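Local structure of ykuJ (Bacillus subtilis, 2FFG) at residues A[6-11]-A[69-74]; A[36-41]-A[49-54]; A[22-27]-A[42-47]. The protein is of unknown function but belongs to the DUF1797 family and folds as a small alpha/beta protein found in a two-chain assembly. One frame throughout, in Å; residues are numbered along the deposited sequence.

Contact 1: residues A[6-11]-A[69-74]; sequences GIITRL and MVSIEI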
loop_
_atom_site.group_PDB
_atom_site.type_symbol
_atom_site.label_atom_id
_atom_site.label_comp_id
_atom_site.label_asym_id
_atom_site.label_seq_id
_atom_site.Cartn_x
_atom_site.Cartn_y
_atom_site.Cartn_z
ATOM N N GLY A 6 9.797 7.062 -2.360
ATOM C CA GLY A 6 8.815 6.125 -1.848
ATOM C C GLY A 6 7.483 6.721 -1.443
ATOM O O GLY A 6 6.458 6.046 -1.533
ATOM N N ILE A 7 7.490 7.971 -0.991
ATOM C CA ILE A 7 6.259 8.649 -0.576
ATOM C C ILE A 7 5.431 9.084 -1.782
ATOM O O ILE A 7 4.203 9.044 -1.762
ATOM C CB ILE A 7 6.565 9.921 0.246
ATOM C CG1 ILE A 7 7.251 9.547 1.560
ATOM C CG2 ILE A 7 5.278 10.724 0.467
ATOM C CD1 ILE A 7 6.541 8.583 2.507
ATOM N N ILE A 8 6.123 9.531 -2.818
ATOM C CA ILE A 8 5.473 9.988 -4.028
ATOM C C ILE A 8 4.833 8.815 -4.750
ATOM O O ILE A 8 3.718 8.915 -5.246
ATOM C CB ILE A 8 6.494 10.674 -4.956
ATOM C CG1 ILE A 8 7.080 11.903 -4.249
ATOM C CG2 ILE A 8 5.829 11.038 -6.279
ATOM C CD1 ILE A 8 8.322 12.494 -4.913
ATOM N N THR A 9 5.547 7.700 -4.805
ATOM C CA THR A 9 5.023 6.517 -5.461
ATOM C C THR A 9 3.710 6.131 -4.791
ATOM O O THR A 9 2.678 5.968 -5.450
ATOM C CB THR A 9 6.004 5.334 -5.361
ATOM O OG1 THR A 9 7.269 5.715 -5.912
ATOM C CG2 THR A 9 5.471 4.144 -6.150
ATOM N N ARG A 10 3.751 6.018 -3.470
ATOM C CA ARG A 10 2.574 5.645 -2.707
ATOM C C ARG A 10 1.390 6.589 -2.928
ATOM O O ARG A 10 0.233 6.160 -2.931
ATOM C CB ARG A 10 2.933 5.571 -1.223
ATOM C CG ARG A 10 3.842 4.398 -0.868
ATOM C CD ARG A 10 4.335 4.504 0.574
ATOM N NE ARG A 10 5.034 3.301 1.025
ATOM C CZ ARG A 10 6.240 2.923 0.617
ATOM N NH1 ARG A 10 6.912 3.649 -0.261
ATOM N NH2 ARG A 10 6.776 1.807 1.090
ATOM N N LEU A 11 1.675 7.875 -3.108
ATOM C CA LEU A 11 0.614 8.840 -3.323
ATOM C C LEU A 11 0.070 8.744 -4.739
ATOM O O LEU A 11 -1.084 9.069 -4.985
ATOM C CB LEU A 11 1.108 10.264 -3.043
ATOM C CG LEU A 11 1.497 10.560 -1.588
ATOM C CD1 LEU A 11 1.897 12.021 -1.446
ATOM C CD2 LEU A 11 0.337 10.247 -0.670
HETATM N N MSE A 69 3.945 18.672 -3.475
HETATM C CA MSE A 69 3.887 19.499 -2.287
HETATM C C MSE A 69 3.369 18.792 -1.040
HETATM O O MSE A 69 3.787 19.111 0.069
HETATM C CB MSE A 69 3.064 20.736 -2.589
HETATM C CG MSE A 69 3.763 21.615 -3.599
HETATM SE SE MSE A 69 2.728 23.119 -4.130
HETATM C CE MSE A 69 2.806 24.109 -2.463
ATOM N N VAL A 70 2.457 17.842 -1.208
ATOM C CA VAL A 70 1.951 17.119 -0.060
ATOM C C VAL A 70 3.030 16.114 0.352
ATOM O O VAL A 70 3.245 15.864 1.530
ATOM C CB VAL A 70 0.620 16.406 -0.387
ATOM C CG1 VAL A 70 0.819 15.396 -1.513
ATOM C CG2 VAL A 70 0.072 15.739 0.869
ATOM N N SER A 71 3.736 15.568 -0.634
ATOM C CA SER A 71 4.810 14.620 -0.380
ATOM C C SER A 71 5.918 15.249 0.459
ATOM O O SER A 71 6.467 14.620 1.361
ATOM C CB SER A 71 5.400 14.127 -1.697
ATOM O OG SER A 71 4.482 13.313 -2.418
ATOM N N ILE A 72 6.245 16.495 0.143
ATOM C CA ILE A 72 7.288 17.230 0.839
ATOM C C ILE A 72 6.911 17.439 2.298
ATOM O O ILE A 72 7.718 17.240 3.209
ATOM C CB ILE A 72 7.511 18.591 0.151
ATOM C CG1 ILE A 72 8.168 18.353 -1.207
ATOM C CG2 ILE A 72 8.338 19.516 1.030
ATOM C CD1 ILE A 72 8.149 19.552 -2.152
ATOM N N GLU A 73 5.669 17.848 2.499
ATOM C CA GLU A 73 5.138 18.094 3.825
ATOM C C GLU A 73 5.197 16.801 4.632
ATOM O O GLU A 73 5.613 16.798 5.796
ATOM C CB GLU A 73 3.692 18.578 3.693
ATOM C CG GLU A 73 3.012 18.969 4.992
ATOM C CD GLU A 73 3.492 20.301 5.528
ATOM O OE1 GLU A 73 3.810 21.196 4.715
ATOM O OE2 GLU A 73 3.527 20.454 6.768
ATOM N N ILE A 74 4.784 15.698 4.015
ATOM C CA ILE A 74 4.811 14.418 4.707
ATOM C C ILE A 74 6.246 14.076 5.092
ATOM O O ILE A 74 6.522 13.687 6.227
ATOM C CB ILE A 74 4.241 13.285 3.846
ATOM C CG1 ILE A 74 2.760 13.544 3.552
ATOM C CG2 ILE A 74 4.370 11.961 4.590
ATOM C CD1 ILE A 74 2.185 14.969 3.617
#
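Leu-11 and Val-70 meet tip to tip where the two helices of a two-layer alpha/beta fold, 3-21 and 67-79, pack together on one face of the antiparallel sheet; Leu-11 CD1 stands 3.5 Å from Val-70 CG1. The same methyl, Leu-11 CD1, closes to 3.0 Å from Ser-71 OG. Two more side chains of segment 6-11 converge on this serine. Ile-8 brings CG1 to 3.5 Å from Ser-71 OG, and Ile-7 CG2 lies 4.0 Å from the same OG while also reaching Ile-74 CB at 4.4 Å. Consistent with so small a residue in the middle, the axes of the two short segments pass 9.4 Å apart, their directions differing by 131°.

The buried hydroxyl is satisfied from within its own helix. Ser-71 OG lies beside its backbone N and anti to the carbonyl carbon (chi1 -68°), and it is hydrogen-bonded to Ile-67 O, so that its apolar neighbours need supply no polar partner. Further out, Phe-29 of strand 25-31 packs against Ile-7, Leu-11 and Ile-74, and Phe-48 of strand 47-54 touches Leu-11 and Val-70. Helix 3-21 also meets the second subunit, where Arg-10 NE forms a salt bridge with Glu-16 of that chain. Arg-10 NH1 turns back to Gly-6 O at 2.8 Å, a bond with the oxygen in the guanidinium plane but the nitrogen well above the carbonyl plane.

Contact 2: residues A[36-41]-A[49-54]; sequences ICSVKY and ELTVFQ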
loop_
_atom_site.group_PDB
_atom_site.type_symbol
_atom_site.label_atom_id
_atom_site.label_comp_id
_atom_site.label_asym_id
_atom_site.label_seq_id
_atom_site.Cartn_x
_atom_site.Cartn_y
_atom_site.Cartn_z
ATOM N N ILE A 36 1.909 8.768 12.096
ATOM C CA ILE A 36 2.290 10.167 12.161
ATOM C C ILE A 36 1.245 10.998 11.435
ATOM O O ILE A 36 0.851 12.061 11.913
ATOM C CB ILE A 36 3.656 10.417 11.503
ATOM C CG1 ILE A 36 4.726 9.592 12.211
ATOM C CG2 ILE A 36 3.998 11.896 11.564
ATOM C CD1 ILE A 36 4.968 9.865 13.724
ATOM N N CYS A 37 0.801 10.502 10.282
ATOM C CA CYS A 37 -0.206 11.188 9.481
ATOM C C CYS A 37 -0.910 10.270 8.464
ATOM O O CYS A 37 -0.466 9.160 8.180
ATOM C CB CYS A 37 0.434 12.373 8.739
ATOM S SG CYS A 37 1.653 11.909 7.469
ATOM N N SER A 38 -2.034 10.737 7.939
ATOM C CA SER A 38 -2.759 9.990 6.930
ATOM C C SER A 38 -3.118 10.963 5.809
ATOM O O SER A 38 -3.289 12.165 6.039
ATOM C CB SER A 38 -4.021 9.372 7.512
ATOM O OG SER A 38 -4.927 10.371 7.926
ATOM N N VAL A 39 -3.200 10.454 4.589
ATOM C CA VAL A 39 -3.549 11.302 3.469
ATOM C C VAL A 39 -4.751 10.714 2.747
ATOM O O VAL A 39 -4.830 9.511 2.525
ATOM C CB VAL A 39 -2.356 11.462 2.482
ATOM C CG1 VAL A 39 -1.884 10.098 2.012
ATOM C CG2 VAL A 39 -2.769 12.317 1.283
ATOM N N LYS A 40 -5.697 11.574 2.407
ATOM C CA LYS A 40 -6.892 11.149 1.703
ATOM C C LYS A 40 -6.947 11.882 0.365
ATOM O O LYS A 40 -6.719 13.097 0.290
ATOM C CB LYS A 40 -8.123 11.471 2.543
ATOM C CG LYS A 40 -9.413 10.870 2.039
ATOM C CD LYS A 40 -10.509 11.018 3.089
ATOM C CE LYS A 40 -11.785 10.307 2.670
ATOM N NZ LYS A 40 -12.840 10.397 3.717
ATOM N N TYR A 41 -7.215 11.139 -0.699
ATOM C CA TYR A 41 -7.299 11.734 -2.021
ATOM C C TYR A 41 -8.740 11.888 -2.464
ATOM O O TYR A 41 -9.476 10.902 -2.530
ATOM C CB TYR A 41 -6.556 10.883 -3.053
ATOM C CG TYR A 41 -6.626 11.471 -4.442
ATOM C CD1 TYR A 41 -5.923 12.631 -4.756
ATOM C CD2 TYR A 41 -7.411 10.888 -5.435
ATOM C CE1 TYR A 41 -5.990 13.203 -6.024
ATOM C CE2 TYR A 41 -7.491 11.453 -6.719
ATOM C CZ TYR A 41 -6.774 12.612 -7.003
ATOM O OH TYR A 41 -6.826 13.174 -8.260
ATOM N N GLU A 49 -5.779 15.557 1.079
ATOM C CA GLU A 49 -6.069 16.143 2.374
ATOM C C GLU A 49 -5.158 15.443 3.379
ATOM O O GLU A 49 -5.258 14.237 3.595
ATOM C CB GLU A 49 -7.527 15.931 2.759
ATOM C CG GLU A 49 -7.880 16.575 4.085
ATOM C CD GLU A 49 -9.277 16.225 4.546
ATOM O OE1 GLU A 49 -9.547 15.024 4.772
ATOM O OE2 GLU A 49 -10.101 17.148 4.684
ATOM N N LEU A 50 -4.247 16.202 3.965
ATOM C CA LEU A 50 -3.327 15.645 4.937
ATOM C C LEU A 50 -3.811 15.892 6.367
ATOM O O LEU A 50 -4.123 17.018 6.748
ATOM C CB LEU A 50 -1.947 16.258 4.748
ATOM C CG LEU A 50 -0.840 15.760 5.678
ATOM C CD1 LEU A 50 -0.347 14.391 5.236
ATOM C CD2 LEU A 50 0.305 16.754 5.661
ATOM N N THR A 51 -3.877 14.819 7.142
ATOM C CA THR A 51 -4.292 14.877 8.534
ATOM C C THR A 51 -3.071 14.565 9.399
ATOM O O THR A 51 -2.444 13.514 9.247
ATOM C CB THR A 51 -5.419 13.863 8.793
ATOM O OG1 THR A 51 -6.561 14.228 8.007
ATOM C CG2 THR A 51 -5.810 13.848 10.254
ATOM N N VAL A 52 -2.730 15.500 10.285
ATOM C CA VAL A 52 -1.571 15.375 11.165
ATOM C C VAL A 52 -2.018 15.080 12.595
ATOM O O VAL A 52 -2.697 15.892 13.228
ATOM C CB VAL A 52 -0.749 16.684 11.176
ATOM C CG1 VAL A 52 0.548 16.483 11.955
ATOM C CG2 VAL A 52 -0.484 17.144 9.750
ATOM N N PHE A 53 -1.614 13.933 13.119
ATOM C CA PHE A 53 -2.030 13.552 14.464
ATOM C C PHE A 53 -1.237 14.207 15.593
ATOM O O PHE A 53 -0.064 14.560 15.443
ATOM C CB PHE A 53 -1.981 12.022 14.603
ATOM C CG PHE A 53 -2.812 11.298 13.571
ATOM C CD1 PHE A 53 -4.199 11.432 13.557
ATOM C CD2 PHE A 53 -2.203 10.531 12.575
ATOM C CE1 PHE A 53 -4.969 10.818 12.564
ATOM C CE2 PHE A 53 -2.961 9.912 11.576
ATOM C CZ PHE A 53 -4.345 10.055 11.569
ATOM N N GLN A 54 -1.915 14.393 16.714
ATOM C CA GLN A 54 -1.306 14.952 17.911
ATOM C C GLN A 54 -2.021 14.291 19.090
ATOM O O GLN A 54 -3.246 14.345 19.179
ATOM C CB GLN A 54 -1.481 16.476 17.972
ATOM C CG GLN A 54 -0.879 17.095 19.232
ATOM C CD GLN A 54 -1.050 18.610 19.318
ATOM O OE1 GLN A 54 -2.164 19.133 19.215
ATOM N NE2 GLN A 54 0.058 19.320 19.529
HETATM O O HOH W 1 1.918 13.650 14.133
#
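Ser-38 and Thr-51 form a central hydrogen-bonded pair of the antiparallel beta hairpin made by strands 34-42 and 47-54. Thr-51 N donates to Ser-38 O at 2.9 Å, and Ser-38 N returns a bond to Thr-51 O at 3.1 Å. Two residues on, Lys-40 and Glu-49 repeat the reciprocal pattern, with Glu-49 N 2.7 Å from Lys-40 O. At the other end the bond from Phe-53 N to Ile-36 O is weak; a water also donates to Ile-36 O and, at a doubtfully short distance, to Phe-53 O.

The two faces differ in chemistry. Cys-37, Val-39, Leu-50 and Val-52 look toward the helices. Cys-37 SG sits between its backbone N and carbonyl carbon (chi1 66°), from where it meets Leu-50 CD1 at 3.9 Å. Leu-11 packs on Val-39 and Ile-74 on Leu-50.

On the face of Ser-38 and Thr-51, the Phe-53 ring slants back across the partner strand, CE2 lying 3.7 Å from Cys-37 CA and CZ 3.7 Å from Ser-38 OG. Tyr-28 and Pro-59 of the flanking strands also touch it. An alanine here would probably open a gap over Cys-37 and Ser-38 and leave Tyr-28 and Pro-59 without the ring they pack on.

Across the other edge of strand 34-42, Ile-36 and Cys-37 both face Phe-29 in a classic beta bulge, and the whole is a meander: an antiparallel sheet whose strands lie in chain order.

Contact 3: residues A[22-27]-A[42-47]; sequences NEPMQR and FEKNQT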
loop_
_atom_site.group_PDB
_atom_site.type_symbol
_atom_site.label_atom_id
_atom_site.label_comp_id
_atom_site.label_asym_id
_atom_site.label_seq_id
_atom_site.Cartn_x
_atom_site.Cartn_y
_atom_site.Cartn_z
ATOM N N ASN A 22 -13.644 5.141 -7.865
ATOM C CA ASN A 22 -14.554 6.271 -7.921
ATOM C C ASN A 22 -15.034 6.682 -6.539
ATOM O O ASN A 22 -16.215 6.962 -6.338
ATOM C CB ASN A 22 -15.747 5.962 -8.825
ATOM C CG ASN A 22 -15.633 6.636 -10.184
ATOM O OD1 ASN A 22 -15.683 7.862 -10.288
ATOM N ND2 ASN A 22 -15.466 5.838 -11.229
ATOM N N GLU A 23 -14.104 6.718 -5.590
ATOM C CA GLU A 23 -14.412 7.119 -4.222
ATOM C C GLU A 23 -13.139 7.485 -3.464
ATOM O O GLU A 23 -12.069 6.932 -3.723
ATOM C CB GLU A 23 -15.152 6.002 -3.476
ATOM C CG GLU A 23 -14.275 4.884 -2.952
ATOM C CD GLU A 23 -15.024 3.956 -2.011
ATOM O OE1 GLU A 23 -15.889 3.190 -2.483
ATOM O OE2 GLU A 23 -14.754 4.003 -0.793
ATOM N N PRO A 24 -13.242 8.432 -2.519
ATOM C CA PRO A 24 -12.098 8.874 -1.720
ATOM C C PRO A 24 -11.353 7.686 -1.139
ATOM O O PRO A 24 -11.960 6.677 -0.782
ATOM C CB PRO A 24 -12.743 9.714 -0.630
ATOM C CG PRO A 24 -13.937 10.281 -1.306
ATOM C CD PRO A 24 -14.477 9.100 -2.075
HETATM N N MSE A 25 -10.034 7.803 -1.057
HETATM C CA MSE A 25 -9.217 6.738 -0.505
HETATM C C MSE A 25 -8.148 7.373 0.378
HETATM O O MSE A 25 -7.760 8.516 0.158
HETATM C CB MSE A 25 -8.573 5.926 -1.627
HETATM C CG MSE A 25 -8.547 4.432 -1.350
HETATM SE SE MSE A 25 -10.307 3.607 -1.484
HETATM C CE MSE A 25 -10.042 2.715 -3.180
ATOM N N GLN A 26 -7.671 6.631 1.370
ATOM C CA GLN A 26 -6.678 7.167 2.285
ATOM C C GLN A 26 -5.670 6.130 2.763
ATOM O O GLN A 26 -5.911 4.933 2.670
ATOM C CB GLN A 26 -7.394 7.752 3.496
ATOM C CG GLN A 26 -8.333 6.753 4.133
ATOM C CD GLN A 26 -8.913 7.237 5.437
ATOM O OE1 GLN A 26 -8.179 7.526 6.381
ATOM N NE2 GLN A 26 -10.241 7.325 5.503
ATOM N N ARG A 27 -4.534 6.607 3.269
ATOM C CA ARG A 27 -3.507 5.734 3.822
ATOM C C ARG A 27 -2.712 6.473 4.901
ATOM O O ARG A 27 -2.766 7.704 5.008
ATOM C CB ARG A 27 -2.572 5.197 2.732
ATOM C CG ARG A 27 -1.584 6.185 2.148
ATOM C CD ARG A 27 -0.944 5.602 0.905
ATOM N NE ARG A 27 -0.026 4.492 1.180
ATOM C CZ ARG A 27 0.394 3.614 0.263
ATOM N NH1 ARG A 27 -0.021 3.701 -1.001
ATOM N NH2 ARG A 27 1.243 2.649 0.605
ATOM N N PHE A 42 -9.143 13.121 -2.760
ATOM C CA PHE A 42 -10.500 13.383 -3.228
ATOM C C PHE A 42 -10.454 13.675 -4.720
ATOM O O PHE A 42 -9.861 14.665 -5.135
ATOM C CB PHE A 42 -11.108 14.586 -2.506
ATOM C CG PHE A 42 -11.267 14.393 -1.029
ATOM C CD1 PHE A 42 -10.184 14.540 -0.170
ATOM C CD2 PHE A 42 -12.499 14.048 -0.493
ATOM C CE1 PHE A 42 -10.330 14.342 1.202
ATOM C CE2 PHE A 42 -12.656 13.849 0.878
ATOM C CZ PHE A 42 -11.572 13.996 1.724
ATOM N N GLU A 43 -11.066 12.816 -5.531
ATOM C CA GLU A 43 -11.077 13.038 -6.977
ATOM C C GLU A 43 -12.179 14.024 -7.330
ATOM O O GLU A 43 -12.671 14.051 -8.458
ATOM C CB GLU A 43 -11.291 11.731 -7.731
ATOM C CG GLU A 43 -12.676 11.153 -7.595
ATOM C CD GLU A 43 -12.636 9.658 -7.407
ATOM O OE1 GLU A 43 -12.089 9.208 -6.377
ATOM O OE2 GLU A 43 -13.142 8.937 -8.287
ATOM N N LYS A 44 -12.556 14.824 -6.336
ATOM C CA LYS A 44 -13.565 15.865 -6.472
ATOM C C LYS A 44 -12.745 17.081 -6.877
ATOM O O LYS A 44 -13.088 18.236 -6.615
ATOM C CB LYS A 44 -14.260 16.094 -5.131
ATOM C CG LYS A 44 -14.945 14.850 -4.578
ATOM C CD LYS A 44 -13.942 13.847 -4.028
ATOM C CE LYS A 44 -14.591 12.522 -3.664
ATOM N NZ LYS A 44 -14.940 11.741 -4.877
ATOM N N ASN A 45 -11.640 16.748 -7.524
ATOM C CA ASN A 45 -10.630 17.652 -8.042
ATOM C C ASN A 45 -9.494 16.642 -8.098
ATOM O O ASN A 45 -9.730 15.457 -8.342
ATOM C CB ASN A 45 -10.288 18.761 -7.043
ATOM C CG ASN A 45 -9.495 19.906 -7.680
ATOM O OD1 ASN A 45 -10.063 20.927 -8.089
ATOM N ND2 ASN A 45 -8.178 19.733 -7.775
ATOM N N GLN A 46 -8.276 17.089 -7.852
ATOM C CA GLN A 46 -7.135 16.187 -7.863
ATOM C C GLN A 46 -6.355 16.553 -6.609
ATOM O O GLN A 46 -5.128 16.647 -6.634
ATOM C CB GLN A 46 -6.289 16.437 -9.115
ATOM C CG GLN A 46 -7.104 16.551 -10.406
ATOM C CD GLN A 46 -7.514 15.202 -10.971
ATOM O OE1 GLN A 46 -6.688 14.481 -11.529
ATOM N NE2 GLN A 46 -8.789 14.853 -10.825
ATOM N N THR A 47 -7.083 16.738 -5.508
ATOM C CA THR A 47 -6.483 17.152 -4.244
ATOM C C THR A 47 -6.276 16.116 -3.147
ATOM O O THR A 47 -6.976 15.110 -3.045
ATOM C CB THR A 47 -7.285 18.303 -3.613
ATOM O OG1 THR A 47 -8.563 17.815 -3.184
ATOM C CG2 THR A 47 -7.478 19.436 -4.622
#
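Glu-43 reaches Asn-22 and Glu-23 because its CG lies between the backbone N and carbonyl carbon (chi1 70°) and its chain bends at chi2, while Lys-44, whose chain bends at chi2 and again at chi4, crosses Pro-24 at about a right angle. Lys-44 CE comes to 3.3 Å from Pro-24 CG, and Phe-42 adds CD2 at 4.1 Å from that same carbon. Lys-44 CD in turn sits at the edge of the Phe-42 ring.

The carboxylate contact is close but weakly defined, for Glu-43 is poorly ordered. Its OE2 lies 3.0 Å from Asn-22 CA; Asn-22 OD1, 3.4 Å from Glu-43 OE2, is a second acceptor and makes no bond. Glu-23 N is near Glu-43 OE1 but badly angled. Glu-43 also touches Glu-19 of helix 3-21.

Asn-22, with positive phi (51°), is the C-prime residue of a Schellman motif that ends helix 3-21, with Glu-23 N to Ala-18 O and Asn-22 N to Glu-19 O. The contact thus sets this helix end and the loop leading into strand 25-31 against the turn joining strands 34-42 and 47-54, where Phe-42 N bonds to Thr-47 O.

The three contacts illustrate how a small alpha/beta protein is built in layers: contact 2 is in the sheet, contact 1 joins the helices above it, and contact 3 lies at the surface where helix, strand and turn come together. Centres of contacts 1 and 2 are about 12 Å apart, and the layers meet directly, with Leu-11 CD2 3.5 Å from Val-39 CG1 and Ile-74 CG2 4.0 Å from Cys-37 SG. Contact 3, about 13 Å from contact 2 between centres, is tied to it through the sheet by probable hydrogen bonds, such as Tyr-41 N to Met-25 O at 2.8 Å. Arg-10 and Arg-27, from contacts 1 and 3, both form salt bridges with Glu-16 of the second subunit.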